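Long-range contacts in alpha-fucosidase GH29 (Fusarium graminearum, PDB 4PSR), which hydrolyses alpha-L-fucosides as a retaining-family GH29 glycosidase, and probably removes alpha-1,6-linked fucose from the core N-acetylglucosamine of glycoproteins: residues Y320-D331 against T395-R406; V497-V506 against K515-T523. All blocks are in the same frame, centred on the assembly; numbering follows the deposited sequence.

Contact 1 of 2, residues Y320-D331 against T395-R406; sequences YSSKAMVHSLLD and TAPLQGNSSDIR. With NAG (2-acetamido-2-deoxy-beta-D-glucopyranose), chain E.
Y320 meets P397 through a CH-pi contact: the proline CD sits over one face of the phenol ring, 3.3 Å from its centroid and 9° off the ring normal. S321, the N-cap of helix 322-334, accepts from A324 N through OG, 3.1 Å away; a water bonded to S321 OG donates to Q399 OE1, joining the hydroxyl to the facing loop. A324 presents CB to P397 CG at 3.6 Å and to Q399 CG, while M325 brings CE to P397 CB. The helix follows strand 300-305 of the TIM barrel, and the loop it receives leads into strand 405-409 of the C-terminal beta domain, so domain meets domain here. H327 ND1 takes the G400 N-H at the ring edge (2.9 Å, 156°), which makes ND1 an acceptor, while NE2 bonds to L483 O. S328 OG turns back and donates to A324 O, on the opposite face of that carbonyl from S328 N. With CG anti to the backbone N (chi1 -171°), D331 OD1 forms a salt bridge with R406 NE through its anti lone pair (2.8 Å); OD2 pairs with K335, and L398 CD2 packs on D331 CB (3.7 Å).

Contact 2 of 2, residues V497-V506 against K515-T523; sequences VPQPERGAAV and KGVALALGT
A504 and L519 form a hydrogen-bonded pair in a beta hairpin, in which segments 504-506 and 516-519 run antiparallel at 161°, their axes 4.6 Å apart at closest approach. The hairpin lies at one side of a four-stranded antiparallel sheet, in which strand 504-507 is flanked on its other edge by strand 541-544. Two reciprocal bonds link A504 and L519, the shorter from L519 N to A504 O at 2.8 Å; V506 and V517 exchange a second pair. A505 and A518 fall between them as a non-hydrogen-bonded pair, where A505 CA comes within 3.3 Å of V517 O in a CA-H...O contact.

Packing is close on both faces of this ladder. V506 and V517 run alongside each other in the same direction, with V506 CG2 at 3.9 Å from V517 CB; V506 CG1 also meets L519 CD1, and L519 continues onto F528 and L529 of helix 526-532. On the other face, A518 CB is received by P498 and P500, from the residues leading into strand 504-507, and lies 3.3 Å from P498 O. V497 joins them: CG1, anti to the backbone N (chi1 -179°), rests by A518 N, and CG2 faces G516, whose lack of a side chain leaves room for this methyl.

Beyond the ladder the contact slackens. A520 and L521 are exposed, and R502 meets them through its carbonyl and CB, its guanidinium turning back to E501 O. L521 CD2 lies 4.0 Å from R502 O, and the two side chains come no nearer than 4.3 Å, from R502 CB to L521 CD2. Between the two regimes stands G503, whose CA approaches L519 O at 3.3 Å in another CA-H...O contact.

In the fold
Contacts 1 and 2 illustrate how a multidomain glycosidase is held together at different levels: the first joins the catalytic barrel to the beta domain that follows it, the second shapes a hairpin further along the chain. They lie in series, with centres about 25 Å apart and nearest atoms about 11 Å apart, without touching. Contact 1 is the more central, its centre about 15 Å from that of the chain against about 26 Å for contact 2. The Y320 side chain is about 13 Å from the bound fucose, whose neighbours include D226 and W311. Glycans mark both: N401 in contact 1 carries an N-acetylglucosamine, whereas T523, at the end of segment 515-523, touches a mannose.

Contact 1 of 2, residues Y320-D331 against T395-R406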
loop_
_atom_site.group_PDB
_atom_site.type_symbol
_atom_site.label_atom_id
_atom_site.label_comp_id
_atom_site.label_asym_id
_atom_site.label_seq_id
_atom_site.Cartn_x
_atom_site.Cartn_y
_atom_site.Cartn_z
ATOM N N TYR A 320 -13.345 -7.333 8.784
ATOM C CA TYR A 320 -12.311 -7.547 9.788
ATOM C C TYR A 320 -12.387 -6.522 10.903
ATOM O O TYR A 320 -13.139 -5.551 10.836
ATOM C CB TYR A 320 -10.949 -7.541 9.135
ATOM C CG TYR A 320 -10.736 -8.752 8.255
ATOM C CD1 TYR A 320 -10.975 -10.036 8.732
ATOM C CD2 TYR A 320 -10.335 -8.606 6.948
ATOM C CE1 TYR A 320 -10.787 -11.164 7.928
ATOM C CE2 TYR A 320 -10.128 -9.730 6.125
ATOM C CZ TYR A 320 -10.370 -11.003 6.626
ATOM O OH TYR A 320 -10.188 -12.143 5.841
ATOM N N SER A 321 -11.630 -6.767 11.969
ATOM C CA SER A 321 -11.681 -5.940 13.149
ATOM C C SER A 321 -10.766 -4.709 13.064
ATOM O O SER A 321 -9.805 -4.664 12.286
ATOM C CB SER A 321 -11.233 -6.751 14.371
ATOM O OG SER A 321 -9.861 -7.112 14.280
ATOM N N SER A 322 -11.109 -3.708 13.870
ATOM C CA SER A 322 -10.269 -2.523 14.073
ATOM C C SER A 322 -8.845 -2.930 14.447
ATOM O O SER A 322 -7.885 -2.395 13.921
ATOM C CB SER A 322 -10.898 -1.645 15.162
ATOM O OG SER A 322 -12.205 -1.270 14.777
ATOM N N LYS A 323 -8.718 -3.879 15.361
ATOM C CA LYS A 323 -7.431 -4.348 15.833
ATOM C C LYS A 323 -6.592 -4.863 14.683
ATOM O O LYS A 323 -5.421 -4.491 14.567
ATOM C CB LYS A 323 -7.604 -5.415 16.927
ATOM C CG LYS A 323 -6.284 -5.985 17.455
ATOM C CD LYS A 323 -6.513 -7.110 18.471
ATOM C CE LYS A 323 -7.184 -6.607 19.731
ATOM N NZ LYS A 323 -6.385 -5.561 20.413
ATOM N N ALA A 324 -7.176 -5.693 13.824
ATOM C CA ALA A 324 -6.454 -6.230 12.687
ATOM C C ALA A 324 -5.979 -5.113 11.756
ATOM O O ALA A 324 -4.876 -5.182 11.217
ATOM C CB ALA A 324 -7.343 -7.213 11.905
ATOM N N MET A 325 -6.825 -4.109 11.533
ATOM C CA MET A 325 -6.423 -3.014 10.661
ATOM C C MET A 325 -5.274 -2.204 11.233
ATOM O O MET A 325 -4.344 -1.854 10.499
ATOM C CB MET A 325 -7.614 -2.125 10.310
ATOM C CG MET A 325 -8.743 -2.828 9.548
ATOM S SD MET A 325 -8.297 -3.457 7.930
ATOM C CE MET A 325 -7.879 -5.122 8.385
ATOM N N VAL A 326 -5.339 -1.922 12.537
ATOM C CA VAL A 326 -4.276 -1.160 13.174
ATOM C C VAL A 326 -2.977 -1.966 13.236
ATOM O O VAL A 326 -1.903 -1.432 12.928
ATOM C CB VAL A 326 -4.704 -0.683 14.566
ATOM C CG1 VAL A 326 -3.525 -0.164 15.385
ATOM C CG2 VAL A 326 -5.784 0.411 14.418
ATOM N N HIS A 327 -3.038 -3.226 13.680
ATOM C CA HIS A 327 -1.837 -4.070 13.677
ATOM C C HIS A 327 -1.245 -4.224 12.274
ATOM O O HIS A 327 -0.033 -4.230 12.105
ATOM C CB HIS A 327 -2.135 -5.432 14.294
ATOM C CG HIS A 327 -2.437 -5.365 15.751
ATOM N ND1 HIS A 327 -2.620 -6.496 16.512
ATOM C CD2 HIS A 327 -2.585 -4.307 16.587
ATOM C CE1 HIS A 327 -2.863 -6.135 17.762
ATOM N NE2 HIS A 327 -2.846 -4.813 17.833
ATOM N N SER A 328 -2.112 -4.323 11.272
ATOM C CA SER A 328 -1.649 -4.445 9.897
ATOM C C SER A 328 -0.910 -3.165 9.493
ATOM O O SER A 328 0.144 -3.238 8.891
ATOM C CB SER A 328 -2.796 -4.757 8.945
ATOM O OG SER A 328 -3.286 -6.076 9.192
ATOM N N LEU A 329 -1.488 -1.998 9.800
ATOM C CA LEU A 329 -0.837 -0.738 9.490
ATOM C C LEU A 329 0.565 -0.682 10.115
ATOM O O LEU A 329 1.528 -0.305 9.462
ATOM C CB LEU A 329 -1.702 0.419 9.988
ATOM C CG LEU A 329 -1.060 1.806 9.866
ATOM C CD1 LEU A 329 -0.740 2.146 8.410
ATOM C CD2 LEU A 329 -1.979 2.848 10.482
ATOM N N LEU A 330 0.657 -1.006 11.408
ATOM C CA LEU A 330 1.945 -0.950 12.091
ATOM C C LEU A 330 2.961 -1.891 11.449
ATOM O O LEU A 330 4.140 -1.539 11.282
ATOM C CB LEU A 330 1.768 -1.281 13.572
ATOM C CG LEU A 330 0.961 -0.244 14.377
ATOM C CD1 LEU A 330 0.458 -0.846 15.672
ATOM C CD2 LEU A 330 1.790 1.025 14.637
ATOM N N ASP A 331 2.512 -3.094 11.092
ATOM C CA ASP A 331 3.364 -4.029 10.400
ATOM C C ASP A 331 3.899 -3.456 9.091
ATOM O O ASP A 331 5.091 -3.504 8.846
ATOM C CB ASP A 331 2.605 -5.335 10.187
ATOM C CG ASP A 331 3.493 -6.441 9.673
ATOM O OD1 ASP A 331 4.268 -7.015 10.475
ATOM O OD2 ASP A 331 3.400 -6.820 8.471
ATOM N N THR A 395 -4.744 -14.709 3.653
ATOM C CA THR A 395 -5.766 -15.529 4.291
ATOM C C THR A 395 -6.609 -14.686 5.250
ATOM O O THR A 395 -7.838 -14.704 5.208
ATOM C CB THR A 395 -5.118 -16.689 5.063
ATOM O OG1 THR A 395 -4.262 -17.424 4.179
ATOM C CG2 THR A 395 -6.178 -17.620 5.640
ATOM N N ALA A 396 -5.930 -13.950 6.120
ATOM C CA ALA A 396 -6.582 -13.081 7.085
ATOM C C ALA A 396 -5.543 -12.054 7.531
ATOM O O ALA A 396 -4.343 -12.287 7.408
ATOM C CB ALA A 396 -7.102 -13.882 8.276
ATOM N N PRO A 397 -5.996 -10.890 7.984
ATOM C CA PRO A 397 -5.027 -9.863 8.388
ATOM C C PRO A 397 -4.318 -10.172 9.701
ATOM O O PRO A 397 -4.911 -10.834 10.556
ATOM C CB PRO A 397 -5.895 -8.613 8.534
ATOM C CG PRO A 397 -7.260 -9.153 8.855
ATOM C CD PRO A 397 -7.385 -10.411 8.064
ATOM N N LEU A 398 -3.088 -9.695 9.840
ATOM C CA LEU A 398 -2.339 -9.805 11.104
ATOM C C LEU A 398 -3.100 -9.284 12.301
ATOM O O LEU A 398 -3.577 -8.147 12.314
ATOM C CB LEU A 398 -1.046 -9.006 11.043
ATOM C CG LEU A 398 -0.204 -8.946 12.327
ATOM C CD1 LEU A 398 0.418 -10.309 12.549
ATOM C CD2 LEU A 398 0.875 -7.878 12.254
ATOM N N GLN A 399 -3.123 -10.115 13.323
ATOM C CA GLN A 399 -3.560 -9.710 14.640
ATOM C C GLN A 399 -2.521 -10.206 15.613
ATOM O O GLN A 399 -2.290 -11.399 15.742
ATOM C CB GLN A 399 -4.901 -10.337 14.981
ATOM C CG GLN A 399 -6.063 -9.788 14.203
ATOM C CD GLN A 399 -7.383 -10.089 14.877
ATOM O OE1 GLN A 399 -7.573 -9.783 16.056
ATOM N NE2 GLN A 399 -8.300 -10.703 14.136
ATOM N N GLY A 400 -1.861 -9.271 16.283
ATOM C CA GLY A 400 -0.863 -9.594 17.277
ATOM C C GLY A 400 -1.375 -9.457 18.701
ATOM O O GLY A 400 -2.562 -9.247 18.954
ATOM N N ASN A 401 -0.450 -9.625 19.630
ATOM C CA ASN A 401 -0.729 -9.495 21.046
ATOM C C ASN A 401 0.501 -8.960 21.783
ATOM O O ASN A 401 1.472 -8.481 21.155
ATOM C CB ASN A 401 -1.234 -10.835 21.621
ATOM C CG ASN A 401 -0.197 -11.961 21.543
ATOM O OD1 ASN A 401 0.990 -11.736 21.397
ATOM N ND2 ASN A 401 -0.668 -13.201 21.712
ATOM N N SER A 402 0.484 -9.051 23.112
ATOM C CA SER A 402 1.582 -8.506 23.897
ATOM C C SER A 402 2.938 -9.164 23.637
ATOM O O SER A 402 3.963 -8.637 24.060
ATOM C CB SER A 402 1.242 -8.575 25.389
ATOM O OG SER A 402 1.255 -9.924 25.822
ATOM N N SER A 403 2.953 -10.292 22.922
ATOM C CA SER A 403 4.198 -10.959 22.543
ATOM C C SER A 403 4.906 -10.329 21.329
ATOM O O SER A 403 6.027 -10.691 20.996
ATOM C CB SER A 403 3.923 -12.432 22.212
ATOM O OG SER A 403 3.496 -13.160 23.364
ATOM N N ASP A 404 4.238 -9.369 20.688
ATOM C CA ASP A 404 4.687 -8.820 19.401
ATOM C C ASP A 404 5.044 -7.356 19.524
ATOM O O ASP A 404 4.313 -6.591 20.157
ATOM C CB ASP A 404 3.586 -8.954 18.352
ATOM C CG ASP A 404 3.121 -10.381 18.174
ATOM O OD1 ASP A 404 3.980 -11.203 17.769
ATOM O OD2 ASP A 404 1.910 -10.625 18.379
ATOM N N ILE A 405 6.178 -6.973 18.948
ATOM C CA ILE A 405 6.524 -5.567 18.807
ATOM C C ILE A 405 6.902 -5.209 17.374
ATOM O O ILE A 405 7.421 -6.037 16.608
ATOM C CB ILE A 405 7.653 -5.122 19.775
ATOM C CG1 ILE A 405 8.895 -6.000 19.611
ATOM C CG2 ILE A 405 7.143 -5.141 21.215
ATOM C CD1 ILE A 405 10.075 -5.583 20.474
ATOM N N ARG A 406 6.614 -3.958 17.024
ATOM C CA ARG A 406 6.993 -3.377 15.729
ATOM C C ARG A 406 7.775 -2.087 15.995
ATOM O O ARG A 406 7.432 -1.302 16.890
ATOM C CB ARG A 406 5.770 -3.087 14.864
ATOM C CG ARG A 406 4.998 -4.355 14.454
ATOM C CD ARG A 406 5.834 -5.247 13.570
ATOM N NE ARG A 406 5.124 -6.441 13.100
ATOM C CZ ARG A 406 5.054 -7.585 13.759
ATOM N NH1 ARG A 406 5.618 -7.743 14.946
ATOM N NH2 ARG A 406 4.395 -8.604 13.223
HETATM C C1 NAG E . 0.176 -14.345 21.877
HETATM C C2 NAG E . -0.291 -15.240 23.013
HETATM C C3 NAG E . 0.658 -16.423 23.155
HETATM C C4 NAG E . 0.778 -17.148 21.823
HETATM C C5 NAG E . 1.144 -16.169 20.706
HETATM C C6 NAG E . 1.130 -16.815 19.341
HETATM C C7 NAG E . -1.517 -14.287 24.920
HETATM C C8 NAG E . -1.413 -13.483 26.181
HETATM N N2 NAG E . -0.373 -14.491 24.261
HETATM O O3 NAG E . 0.156 -17.321 24.143
HETATM O O4 NAG E . 1.792 -18.142 21.887
HETATM O O5 NAG E . 0.200 -15.093 20.661
HETATM O O6 NAG E . -0.161 -17.324 19.025
HETATM O O7 NAG E . -2.586 -14.738 24.525
HETATM O O HOH W 1 -9.972 -8.815 16.931
#

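Contact 2 of 2, residues V497-V506 against K515-T523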
loop_
_atom_site.group_PDB
_atom_site.type_symbol
_atom_site.label_atom_id
_atom_site.label_comp_id
_atom_site.label_asym_id
_atom_site.label_seq_id
_atom_site.Cartn_x
_atom_site.Cartn_y
_atom_site.Cartn_z
ATOM N N VAL A 497 23.389 0.071 16.618
ATOM C CA VAL A 497 23.191 -0.882 15.530
ATOM C C VAL A 497 23.187 -2.304 16.077
ATOM O O VAL A 497 24.226 -2.826 16.517
ATOM C CB VAL A 497 24.263 -0.740 14.457
ATOM C CG1 VAL A 497 24.025 -1.737 13.304
ATOM C CG2 VAL A 497 24.268 0.695 13.937
ATOM N N PRO A 498 22.024 -2.951 16.067
ATOM C CA PRO A 498 21.979 -4.295 16.633
ATOM C C PRO A 498 22.667 -5.339 15.754
ATOM O O PRO A 498 22.760 -5.214 14.516
ATOM C CB PRO A 498 20.478 -4.564 16.721
ATOM C CG PRO A 498 19.908 -3.770 15.574
ATOM C CD PRO A 498 20.719 -2.535 15.515
ATOM N N GLN A 499 23.152 -6.391 16.408
ATOM C CA GLN A 499 23.641 -7.559 15.719
ATOM C C GLN A 499 22.538 -8.625 15.675
ATOM O O GLN A 499 22.154 -9.162 16.695
ATOM C CB GLN A 499 24.876 -8.122 16.437
ATOM C CG GLN A 499 25.596 -9.189 15.647
ATOM C CD GLN A 499 26.254 -8.643 14.391
ATOM O OE1 GLN A 499 26.682 -7.488 14.349
ATOM N NE2 GLN A 499 26.328 -9.460 13.362
ATOM N N PRO A 500 22.007 -8.935 14.482
ATOM C CA PRO A 500 20.971 -9.971 14.416
ATOM C C PRO A 500 21.478 -11.328 14.894
ATOM O O PRO A 500 22.677 -11.606 14.728
ATOM C CB PRO A 500 20.641 -10.042 12.914
ATOM C CG PRO A 500 21.012 -8.692 12.398
ATOM C CD PRO A 500 22.257 -8.321 13.169
ATOM N N GLU A 501 20.593 -12.168 15.431
ATOM C CA GLU A 501 20.983 -13.508 15.866
ATOM C C GLU A 501 21.596 -14.282 14.717
ATOM O O GLU A 501 22.637 -14.921 14.866
ATOM C CB GLU A 501 19.801 -14.304 16.441
ATOM C CG GLU A 501 20.260 -15.657 17.012
ATOM C CD GLU A 501 19.129 -16.578 17.415
ATOM O OE1 GLU A 501 17.958 -16.251 17.144
ATOM O OE2 GLU A 501 19.421 -17.641 18.004
ATOM N N ARG A 502 20.940 -14.243 13.562
ATOM C CA ARG A 502 21.531 -14.750 12.341
ATOM C C ARG A 502 21.444 -13.647 11.307
ATOM O O ARG A 502 20.357 -13.220 10.927
ATOM C CB ARG A 502 20.788 -15.981 11.816
ATOM C CG ARG A 502 20.822 -17.177 12.738
ATOM C CD ARG A 502 22.188 -17.838 12.728
ATOM N NE ARG A 502 22.249 -18.933 13.697
ATOM C CZ ARG A 502 22.717 -18.826 14.939
ATOM N NH1 ARG A 502 23.196 -17.672 15.394
ATOM N NH2 ARG A 502 22.716 -19.887 15.733
ATOM N N GLY A 503 22.592 -13.159 10.861
ATOM C CA GLY A 503 22.626 -12.001 10.000
ATOM C C GLY A 503 23.972 -11.321 10.091
ATOM O O GLY A 503 24.982 -11.954 10.395
ATOM N N ALA A 504 23.995 -10.037 9.787
ATOM C CA ALA A 504 25.242 -9.297 9.765
ATOM C C ALA A 504 24.950 -7.836 10.065
ATOM O O ALA A 504 23.789 -7.415 10.126
ATOM C CB ALA A 504 25.921 -9.453 8.421
ATOM N N ALA A 505 26.011 -7.053 10.282
ATOM C CA ALA A 505 25.890 -5.602 10.390
ATOM C C ALA A 505 27.081 -4.981 9.669
ATOM O O ALA A 505 28.225 -5.450 9.839
ATOM C CB ALA A 505 25.834 -5.146 11.864
ATOM N N VAL A 506 26.820 -3.947 8.863
ATOM C CA VAL A 506 27.883 -3.258 8.136
ATOM C C VAL A 506 28.084 -1.863 8.715
ATOM O O VAL A 506 27.138 -1.260 9.187
ATOM C CB VAL A 506 27.602 -3.179 6.620
ATOM C CG1 VAL A 506 27.722 -4.568 5.996
ATOM C CG2 VAL A 506 26.210 -2.591 6.333
ATOM N N LYS A 515 28.562 4.825 11.524
ATOM C CA LYS A 515 27.235 4.581 10.964
ATOM C C LYS A 515 27.138 3.105 10.622
ATOM O O LYS A 515 28.109 2.526 10.160
ATOM C CB LYS A 515 27.040 5.404 9.691
ATOM C CG LYS A 515 27.410 6.863 9.842
ATOM C CD LYS A 515 26.988 7.680 8.625
ATOM C CE LYS A 515 27.814 7.350 7.390
ATOM N NZ LYS A 515 27.324 8.106 6.201
ATOM N N GLY A 516 25.980 2.492 10.849
ATOM C CA GLY A 516 25.819 1.098 10.502
ATOM C C GLY A 516 24.416 0.704 10.118
ATOM O O GLY A 516 23.456 1.426 10.398
ATOM N N VAL A 517 24.325 -0.473 9.513
ATOM C CA VAL A 517 23.064 -1.052 9.071
ATOM C C VAL A 517 23.072 -2.519 9.469
ATOM O O VAL A 517 24.002 -3.260 9.117
ATOM C CB VAL A 517 22.880 -0.937 7.545
ATOM C CG1 VAL A 517 21.588 -1.621 7.095
ATOM C CG2 VAL A 517 22.872 0.532 7.128
ATOM N N ALA A 518 22.049 -2.949 10.203
ATOM C CA ALA A 518 21.835 -4.374 10.490
ATOM C C ALA A 518 21.127 -5.058 9.305
ATOM O O ALA A 518 20.267 -4.445 8.645
ATOM C CB ALA A 518 21.039 -4.541 11.745
ATOM N N LEU A 519 21.533 -6.291 9.023
ATOM C CA LEU A 519 20.997 -7.083 7.902
ATOM C C LEU A 519 20.526 -8.454 8.362
ATOM O O LEU A 519 21.246 -9.195 9.021
ATOM C CB LEU A 519 22.058 -7.249 6.811
ATOM C CG LEU A 519 22.651 -5.971 6.220
ATOM C CD1 LEU A 519 23.807 -6.301 5.269
ATOM C CD2 LEU A 519 21.590 -5.142 5.496
ATOM N N ALA A 520 19.297 -8.815 7.990
ATOM C CA ALA A 520 18.819 -10.173 8.192
ATOM C C ALA A 520 19.426 -11.104 7.143
ATOM O O ALA A 520 20.253 -10.673 6.333
ATOM C CB ALA A 520 17.288 -10.190 8.092
ATOM N N LEU A 521 19.029 -12.380 7.134
ATOM C CA LEU A 521 19.335 -13.242 6.009
ATOM C C LEU A 521 18.590 -12.704 4.793
ATOM O O LEU A 521 17.418 -12.340 4.904
ATOM C CB LEU A 521 18.909 -14.682 6.297
ATOM C CG LEU A 521 19.475 -15.370 7.534
ATOM C CD1 LEU A 521 19.010 -16.831 7.542
ATOM C CD2 LEU A 521 20.983 -15.305 7.547
ATOM N N GLY A 522 19.260 -12.657 3.650
ATOM C CA GLY A 522 18.648 -12.161 2.435
ATOM C C GLY A 522 19.650 -11.556 1.474
ATOM O O GLY A 522 20.858 -11.764 1.600
ATOM N N THR A 523 19.135 -10.792 0.521
ATOM C CA THR A 523 19.943 -10.155 -0.510
ATOM C C THR A 523 19.728 -8.641 -0.468
ATOM O O THR A 523 18.600 -8.151 -0.365
ATOM C CB THR A 523 19.620 -10.714 -1.899
ATOM O OG1 THR A 523 18.315 -10.279 -2.308
ATOM C CG2 THR A 523 19.679 -12.236 -1.896
#